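Outer membrane porin protein 32 (Delftia acidovorans, PDB 2FGQ) forms trimeric, anion-selective beta-barrel channels in the bacterial outer membrane and binds the dicarboxylate malate within the pore. Local coordinates at residues A[120-125]-A[194-199]; A[201-206]-A[226-231]; A[7-12]-A[36-41]. All blocks are in the same frame, centred on the assembly; numbering follows the deposited sequence.

Interaction 1 of 3, residues A[120-125]-A[194-199]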
# COMPACT_ATOMS: atom_id res chain seq x y z
N ASN A 120 8.76 5.20 23.59
CA ASN A 120 7.58 5.42 24.42
C ASN A 120 7.78 4.82 25.82
O ASN A 120 7.24 3.77 26.17
CB ASN A 120 6.37 4.85 23.70
CG ASN A 120 5.07 5.19 24.37
OD1 ASN A 120 5.03 5.95 25.37
ND2 ASN A 120 3.98 4.66 23.80
N TRP A 121 8.49 5.58 26.63
CA TRP A 121 8.88 5.15 27.96
C TRP A 121 7.72 4.90 28.90
O TRP A 121 7.86 4.14 29.89
CB TRP A 121 9.84 6.18 28.61
CG TRP A 121 11.18 6.27 27.93
CD1 TRP A 121 11.62 7.24 27.09
CD2 TRP A 121 12.25 5.33 28.06
NE1 TRP A 121 12.90 6.97 26.68
CE2 TRP A 121 13.31 5.79 27.25
CE3 TRP A 121 12.43 4.13 28.77
CZ2 TRP A 121 14.52 5.11 27.14
CZ3 TRP A 121 13.64 3.44 28.65
CH2 TRP A 121 14.66 3.94 27.84
N ALA A 122 6.59 5.58 28.65
CA ALA A 122 5.45 5.59 29.58
C ALA A 122 4.24 4.85 29.08
O ALA A 122 3.17 4.95 29.67
CB ALA A 122 5.04 7.01 29.85
N ALA A 123 4.39 4.14 27.97
CA ALA A 123 3.21 3.57 27.30
C ALA A 123 2.11 4.61 27.05
O ALA A 123 0.89 4.38 27.22
CB ALA A 123 2.65 2.33 28.07
N GLY A 124 2.54 5.78 26.58
CA GLY A 124 1.61 6.76 26.06
C GLY A 124 0.75 6.19 24.95
O GLY A 124 1.15 5.28 24.21
N GLN A 125 -0.44 6.74 24.83
CA GLN A 125 -1.48 6.25 23.93
C GLN A 125 -1.58 6.98 22.58
O GLN A 125 -2.48 6.67 21.75
CB GLN A 125 -2.82 6.31 24.67
CG GLN A 125 -2.88 5.40 25.87
CD GLN A 125 -4.08 5.67 26.74
OE1 GLN A 125 -4.11 6.68 27.44
NE2 GLN A 125 -5.08 4.81 26.65
N THR A 194 -0.34 13.93 25.09
CA THR A 194 -0.74 12.56 25.02
C THR A 194 -1.65 12.15 26.16
O THR A 194 -2.20 13.00 26.86
CB THR A 194 0.49 11.69 24.88
OG1 THR A 194 0.10 10.34 24.49
CG2 THR A 194 1.35 11.59 26.14
N ALA A 195 -1.83 10.85 26.32
CA ALA A 195 -2.53 10.28 27.46
C ALA A 195 -1.81 9.04 27.90
O ALA A 195 -1.24 8.34 27.08
CB ALA A 195 -4.02 9.98 27.12
N VAL A 196 -1.88 8.74 29.19
CA VAL A 196 -1.37 7.49 29.74
C VAL A 196 -2.48 6.94 30.60
O VAL A 196 -3.00 7.64 31.49
CB VAL A 196 -0.14 7.75 30.61
CG1 VAL A 196 0.27 6.42 31.24
CG2 VAL A 196 0.99 8.36 29.78
N GLY A 197 -2.89 5.71 30.32
CA GLY A 197 -4.04 5.15 31.01
C GLY A 197 -5.32 5.96 30.94
O GLY A 197 -6.13 5.91 31.87
N GLY A 198 -5.53 6.70 29.85
CA GLY A 198 -6.68 7.55 29.68
C GLY A 198 -6.63 8.91 30.36
O GLY A 198 -7.60 9.65 30.32
N LEU A 199 -5.48 9.27 30.92
CA LEU A 199 -5.31 10.55 31.63
C LEU A 199 -4.33 11.45 30.89
O LEU A 199 -3.22 11.03 30.54
CB LEU A 199 -4.81 10.31 33.07
CG LEU A 199 -5.91 10.02 34.11
CD1 LEU A 199 -6.73 8.83 33.77
CD2 LEU A 199 -5.24 9.80 35.48
O HOH W 1 -1.25 3.86 28.77
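Gly124 and Gln125 lie against Val196 and Ala195 (Gly124 CA to Val196 CA is 4.8 Å), where the loop segment 120-125 meets the end of a barrel strand and the type I' turn Val196-Leu199 that follows it. One backbone bond joins them, Gln125 N to Ala195 O at 2.9 Å, with the donor nearly along the C=O axis (167°). Gly124 CA also approaches Ala195 O, giving that oxygen a C-H...O contact beside the N-H.

Gln125 carries the side-chain part. Its CG is anti to the carbonyl carbon (chi1 -64°) and the chain runs extended beyond it, passing Ala195 O, with OE1 coming 3.3 Å from Ala195 CB. At the turn OE1 accepts from Gly198 N at 2.8 Å, the N-H tilted 25° from the amide carbonyl plane. Water 1 accepts from Gly197 N and donates to Ala123 O. Val196 packs on Ala122: CG1 lies 3.6 Å from Ala122 O, and CG2 lies 4.3 Å from Ala122 CB, the apolar pair.

Within the loop, Asn120 OD1 and ND2 bond Gly124 N and Gly124 O, just after the type I turn Asn120-Ala123, which helps to hold the loop's shape. Thr194 OG1 is hydrogen-bonded to Asp129 of the same loop region. Asn120 and Ala122 rest on Phe228 of strand 218-230, Ala122 also touches Ile236 of strand 235-249, and Val196 packs on Thr201 of strand 199-213.

Interaction 2 of 3, residues A[201-206]-A[226-231]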
# COMPACT_ATOMS: atom_id res chain seq x y z
N THR A 201 -1.56 13.84 29.65
CA THR A 201 -0.14 13.77 30.02
C THR A 201 0.65 14.55 28.99
O THR A 201 0.37 14.47 27.80
CB THR A 201 0.33 12.31 30.05
OG1 THR A 201 -0.35 11.58 31.08
CG2 THR A 201 1.79 12.15 30.36
N ASP A 202 1.59 15.36 29.44
CA ASP A 202 2.56 16.01 28.56
C ASP A 202 3.79 15.12 28.43
O ASP A 202 4.29 14.60 29.42
CB ASP A 202 3.06 17.33 29.14
CG ASP A 202 2.02 18.42 29.18
OD1 ASP A 202 0.97 18.33 28.53
OD2 ASP A 202 2.20 19.44 29.91
N ARG A 203 4.31 15.02 27.23
CA ARG A 203 5.57 14.35 26.98
C ARG A 203 6.58 15.46 26.68
O ARG A 203 6.58 16.06 25.61
CB ARG A 203 5.45 13.40 25.78
CG ARG A 203 6.68 12.59 25.46
CD ARG A 203 6.61 11.91 24.11
NE ARG A 203 7.60 10.85 23.93
CZ ARG A 203 8.90 11.06 23.73
NH1 ARG A 203 9.38 12.30 23.60
NH2 ARG A 203 9.70 10.03 23.60
N ASP A 204 7.47 15.70 27.64
CA ASP A 204 8.48 16.76 27.57
C ASP A 204 9.84 16.11 27.28
O ASP A 204 10.19 15.14 27.92
CB ASP A 204 8.56 17.52 28.91
CG ASP A 204 7.28 18.19 29.28
OD1 ASP A 204 6.49 18.53 28.36
OD2 ASP A 204 7.00 18.44 30.48
N GLU A 205 10.61 16.66 26.36
CA GLU A 205 11.88 16.07 25.97
C GLU A 205 12.90 17.17 25.74
O GLU A 205 12.67 18.11 24.98
CB GLU A 205 11.68 15.30 24.68
CG GLU A 205 12.80 14.44 24.16
CD GLU A 205 12.51 14.03 22.72
OE1 GLU A 205 12.05 12.87 22.54
OE2 GLU A 205 12.69 14.89 21.80
N ILE A 206 14.04 17.05 26.40
CA ILE A 206 15.17 17.93 26.19
C ILE A 206 16.35 17.05 25.80
O ILE A 206 16.64 16.04 26.45
CB ILE A 206 15.45 18.79 27.43
CG1 ILE A 206 16.64 19.71 27.15
CG2 ILE A 206 15.79 17.94 28.59
CD1 ILE A 206 16.81 20.82 28.12
N THR A 226 13.53 12.63 29.11
CA THR A 226 12.16 12.54 28.64
C THR A 226 11.27 12.38 29.85
O THR A 226 11.46 11.45 30.65
CB THR A 226 12.05 11.31 27.77
OG1 THR A 226 12.99 11.42 26.70
CG2 THR A 226 10.68 11.28 27.11
N LYS A 227 10.31 13.27 30.01
CA LYS A 227 9.40 13.22 31.15
C LYS A 227 7.97 13.18 30.65
O LYS A 227 7.54 14.09 29.95
CB LYS A 227 9.60 14.49 32.00
CG LYS A 227 8.80 14.55 33.28
CD LYS A 227 9.25 15.66 34.29
CE LYS A 227 10.21 16.66 33.72
NZ LYS A 227 10.17 17.98 34.54
N PHE A 228 7.23 12.13 30.99
CA PHE A 228 5.79 12.11 30.81
C PHE A 228 5.16 12.59 32.12
O PHE A 228 5.18 11.88 33.13
CB PHE A 228 5.30 10.71 30.46
CG PHE A 228 5.64 10.20 29.06
CD1 PHE A 228 6.87 9.70 28.76
CD2 PHE A 228 4.66 10.15 28.09
CE1 PHE A 228 7.16 9.16 27.49
CE2 PHE A 228 4.90 9.57 26.83
CZ PHE A 228 6.13 9.07 26.53
N LYS A 229 4.65 13.80 32.09
CA LYS A 229 4.11 14.50 33.27
C LYS A 229 2.59 14.51 33.17
O LYS A 229 2.01 15.15 32.29
CB LYS A 229 4.64 15.93 33.30
CG LYS A 229 4.33 16.67 34.55
CD LYS A 229 5.22 17.93 34.74
CE LYS A 229 4.41 19.05 35.38
NZ LYS A 229 3.72 18.60 36.62
N ARG A 230 1.93 13.77 34.04
CA ARG A 230 0.49 13.62 34.00
C ARG A 230 -0.17 14.81 34.65
O ARG A 230 0.30 15.28 35.69
CB ARG A 230 0.15 12.29 34.68
CG ARG A 230 -1.28 11.88 34.67
CD ARG A 230 -1.47 10.48 35.18
NE ARG A 230 -1.08 10.40 36.59
CZ ARG A 230 -1.22 9.29 37.34
NH1 ARG A 230 -1.70 8.18 36.81
NH2 ARG A 230 -0.84 9.30 38.62
N ASP A 231 -1.22 15.35 34.03
CA ASP A 231 -1.85 16.59 34.50
C ASP A 231 -2.31 16.49 35.97
O ASP A 231 -2.15 17.46 36.71
CB ASP A 231 -3.08 16.98 33.66
CG ASP A 231 -2.74 17.45 32.26
OD1 ASP A 231 -1.58 17.34 31.79
OD2 ASP A 231 -3.64 17.95 31.54
O HOH W 2 -1.42 17.15 29.06
O HOH W 3 -0.64 20.44 30.78
O HOH W 4 12.45 10.72 24.12
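Water 4 ties Arg203 and Glu205 to Thr226 across the strand pair: it accepts from Arg203 NH2, donates to Glu205 OE1 at 2.7 Å and bonds Thr226 OG1. Glu205 OE1 is gripped a second time by Arg203 NH1, in a salt bridge of 2.9 Å. That donor comes from above the carboxylate plane, 56° out of it, while Glu205 OE1 stays near the guanidinium plane. Arg203 also bonds outside this pair, NE to Asp129 O and NH2 to Arg119 O, so the guanidinium is held from three nitrogens and its rotation is restricted.

Thr226 CG2 covers one guanidinium face, 3.8 Å from Arg203 CZ. Arg203 CG, anti to the backbone N, sits over the Phe228 ring in a CH-pi contact, 3.9 Å from the ring centroid and 17° off the normal; Thr201 CG2 meets the same ring near its plane, at the edge.

Strands 199-213 and 218-230 form an antiparallel hairpin of the porin barrel, their axes here at 161°. Hydrogen-bonded pairs Asp202-Lys229 and Asp204-Lys227 alternate with three non-hydrogen-bonded ones; Asp204 N to Lys227 O, at 2.8 Å, is almost straight.

Asp202 and Asp204 share the sheet face opposite to Arg203 and Phe228. Asp202 OD1 and Asp231 OD1, 4.3 Å apart, are both in reach of water 2, while Asp202 OD1 has a salt bridge to Lys193, which probably eases the like-charge approach.

Interaction 3 of 3, residues A[7-12]-A[36-41]. With SO4 (sulfate ion), chain G.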
# COMPACT_ATOMS: atom_id res chain seq x y z
N PHE A 7 13.84 6.34 -5.31
CA PHE A 7 14.98 5.88 -4.52
C PHE A 7 14.53 4.84 -3.50
O PHE A 7 13.35 4.68 -3.22
CB PHE A 7 15.65 7.06 -3.80
CG PHE A 7 14.77 7.70 -2.77
CD1 PHE A 7 13.87 8.70 -3.13
CD2 PHE A 7 14.86 7.32 -1.43
CE1 PHE A 7 13.05 9.27 -2.18
CE2 PHE A 7 14.05 7.91 -0.46
CZ PHE A 7 13.15 8.89 -0.84
N GLY A 8 15.51 4.19 -2.87
CA GLY A 8 15.18 3.26 -1.83
C GLY A 8 16.39 2.56 -1.28
O GLY A 8 17.53 2.79 -1.69
N ILE A 9 16.08 1.73 -0.29
CA ILE A 9 17.05 0.87 0.37
C ILE A 9 16.37 -0.43 0.72
O ILE A 9 15.31 -0.44 1.32
CB ILE A 9 17.65 1.48 1.69
CG1 ILE A 9 18.24 2.87 1.45
CG2 ILE A 9 18.67 0.53 2.29
CD1 ILE A 9 18.80 3.54 2.69
N VAL A 10 17.00 -1.55 0.38
CA VAL A 10 16.60 -2.84 0.93
C VAL A 10 17.75 -3.33 1.82
O VAL A 10 18.86 -3.59 1.33
CB VAL A 10 16.23 -3.89 -0.13
CG1 VAL A 10 15.73 -5.13 0.57
CG2 VAL A 10 15.19 -3.37 -1.07
N ASP A 11 17.47 -3.43 3.10
CA ASP A 11 18.43 -3.86 4.12
C ASP A 11 17.76 -5.04 4.83
O ASP A 11 16.72 -4.88 5.48
CB ASP A 11 18.73 -2.70 5.07
CG ASP A 11 19.63 -3.09 6.20
OD1 ASP A 11 19.51 -4.23 6.72
OD2 ASP A 11 20.45 -2.26 6.66
N THR A 12 18.33 -6.23 4.62
CA THR A 12 17.79 -7.47 5.16
C THR A 12 18.92 -8.25 5.79
O THR A 12 20.05 -8.23 5.30
CB THR A 12 17.07 -8.24 4.04
OG1 THR A 12 16.00 -7.43 3.57
CG2 THR A 12 16.39 -9.50 4.53
N THR A 36 17.40 2.03 7.70
CA THR A 36 16.02 1.62 7.53
C THR A 36 15.68 1.41 6.06
O THR A 36 15.90 2.28 5.23
CB THR A 36 15.06 2.60 8.19
OG1 THR A 36 15.42 2.77 9.58
CG2 THR A 36 13.62 2.09 8.13
N SER A 37 15.15 0.24 5.77
CA SER A 37 14.70 -0.08 4.41
C SER A 37 13.55 0.82 4.03
O SER A 37 12.69 1.11 4.86
CB SER A 37 14.23 -1.52 4.29
OG SER A 37 15.18 -2.45 4.68
N ARG A 38 13.57 1.28 2.79
CA ARG A 38 12.58 2.27 2.36
C ARG A 38 12.41 2.28 0.87
O ARG A 38 13.25 1.79 0.11
CB ARG A 38 13.05 3.67 2.83
CG ARG A 38 14.23 4.23 2.06
CD ARG A 38 14.99 5.34 2.79
NE ARG A 38 15.66 4.81 3.96
CZ ARG A 38 16.42 5.51 4.78
NH1 ARG A 38 16.57 6.83 4.61
NH2 ARG A 38 17.05 4.90 5.78
N LEU A 39 11.31 2.91 0.45
CA LEU A 39 10.99 3.14 -0.96
C LEU A 39 10.35 4.53 -1.02
O LEU A 39 9.48 4.80 -0.24
CB LEU A 39 10.07 2.07 -1.51
CG LEU A 39 9.60 2.28 -2.95
CD1 LEU A 39 10.74 2.17 -3.92
CD2 LEU A 39 8.56 1.23 -3.28
N GLY A 40 10.83 5.39 -1.90
CA GLY A 40 10.33 6.74 -1.98
C GLY A 40 10.45 7.37 -3.33
O GLY A 40 11.16 6.91 -4.23
N LEU A 41 9.74 8.49 -3.45
CA LEU A 41 9.78 9.35 -4.61
C LEU A 41 9.95 10.76 -4.09
O LEU A 41 9.26 11.13 -3.17
CB LEU A 41 8.46 9.25 -5.36
CG LEU A 41 8.09 7.92 -5.99
CD1 LEU A 41 8.12 6.71 -5.09
CD2 LEU A 41 6.72 8.01 -6.62
S SO4 G . 19.07 7.33 7.08
O1 SO4 G . 19.84 6.14 6.62
O2 SO4 G . 19.93 8.18 7.99
O3 SO4 G . 18.56 8.10 5.88
O4 SO4 G . 17.86 6.89 7.80
O HOH W 5 14.04 -5.14 3.99
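Phe7 pairs with Gly40, and Ile9 with Arg38, through reciprocal backbone hydrogen bonds: Phe7 N to Gly40 O and Gly40 N to Phe7 O, Ile9 N to Arg38 O and Arg38 N to Ile9 O, each 2.9 Å. A fifth bond enlists a side chain: Ser37 OG accepts from Asp11 N at 2.9 Å, and water 5 links Ser37 OG to Thr12 OG1.

Apolar contact centres on the Phe7 ring, with CG between the backbone N and the carbonyl carbon (chi1 65°). Gly40 CA lies over one ring face in a CH-pi contact, 4.0 Å from the centroid and 23° off the normal, and Arg38 CD meets the edge.

The pair is the first hairpin of the porin barrel, strands 4-17 and 26-48, antiparallel at 177°. At the trimer interface, Leu39 packs on Leu41 of the second subunit and Leu41 on Leu39 of the third.

Charged and polar groups gather at Arg38. NE and NH2 grip Thr36 O side-on, in the guanidinium plane, while Ile9 CD1 covers one guanidinium face, 3.6 Å from Arg38 NE. A sulfate ion, probably from the crystallisation liquor, is held by Arg38 NH1 to O3 (2.7 Å) and NH2 to O4 (2.9 Å). Thr36 OG1 is hydrogen-bonded to the bound D-malate.

How the interactions relate
Interactions 1 and 2 are neighbours, their centres 10 Å apart, and share strand pairing: Thr194 N lies 2.8 Å from Thr201 O, a probable hydrogen bond between adjacent barrel strands. Loop 120-125 also folds over the hairpin of interaction 2, with Ala122 CB 3.3 Å from Phe228 CG. Interaction 3 uses the same closed sheet but is remote: its centre is 31 Å from that of interaction 1 and 33 Å from that of interaction 2, across the chain's centre from the latter. Interaction 3 reaches the D-malate pocket directly, the Thr36 side chain being about 3 Å from the ligand, whereas the Glu205 side chain of interaction 2 stays about 11 Å from a bound D-malate.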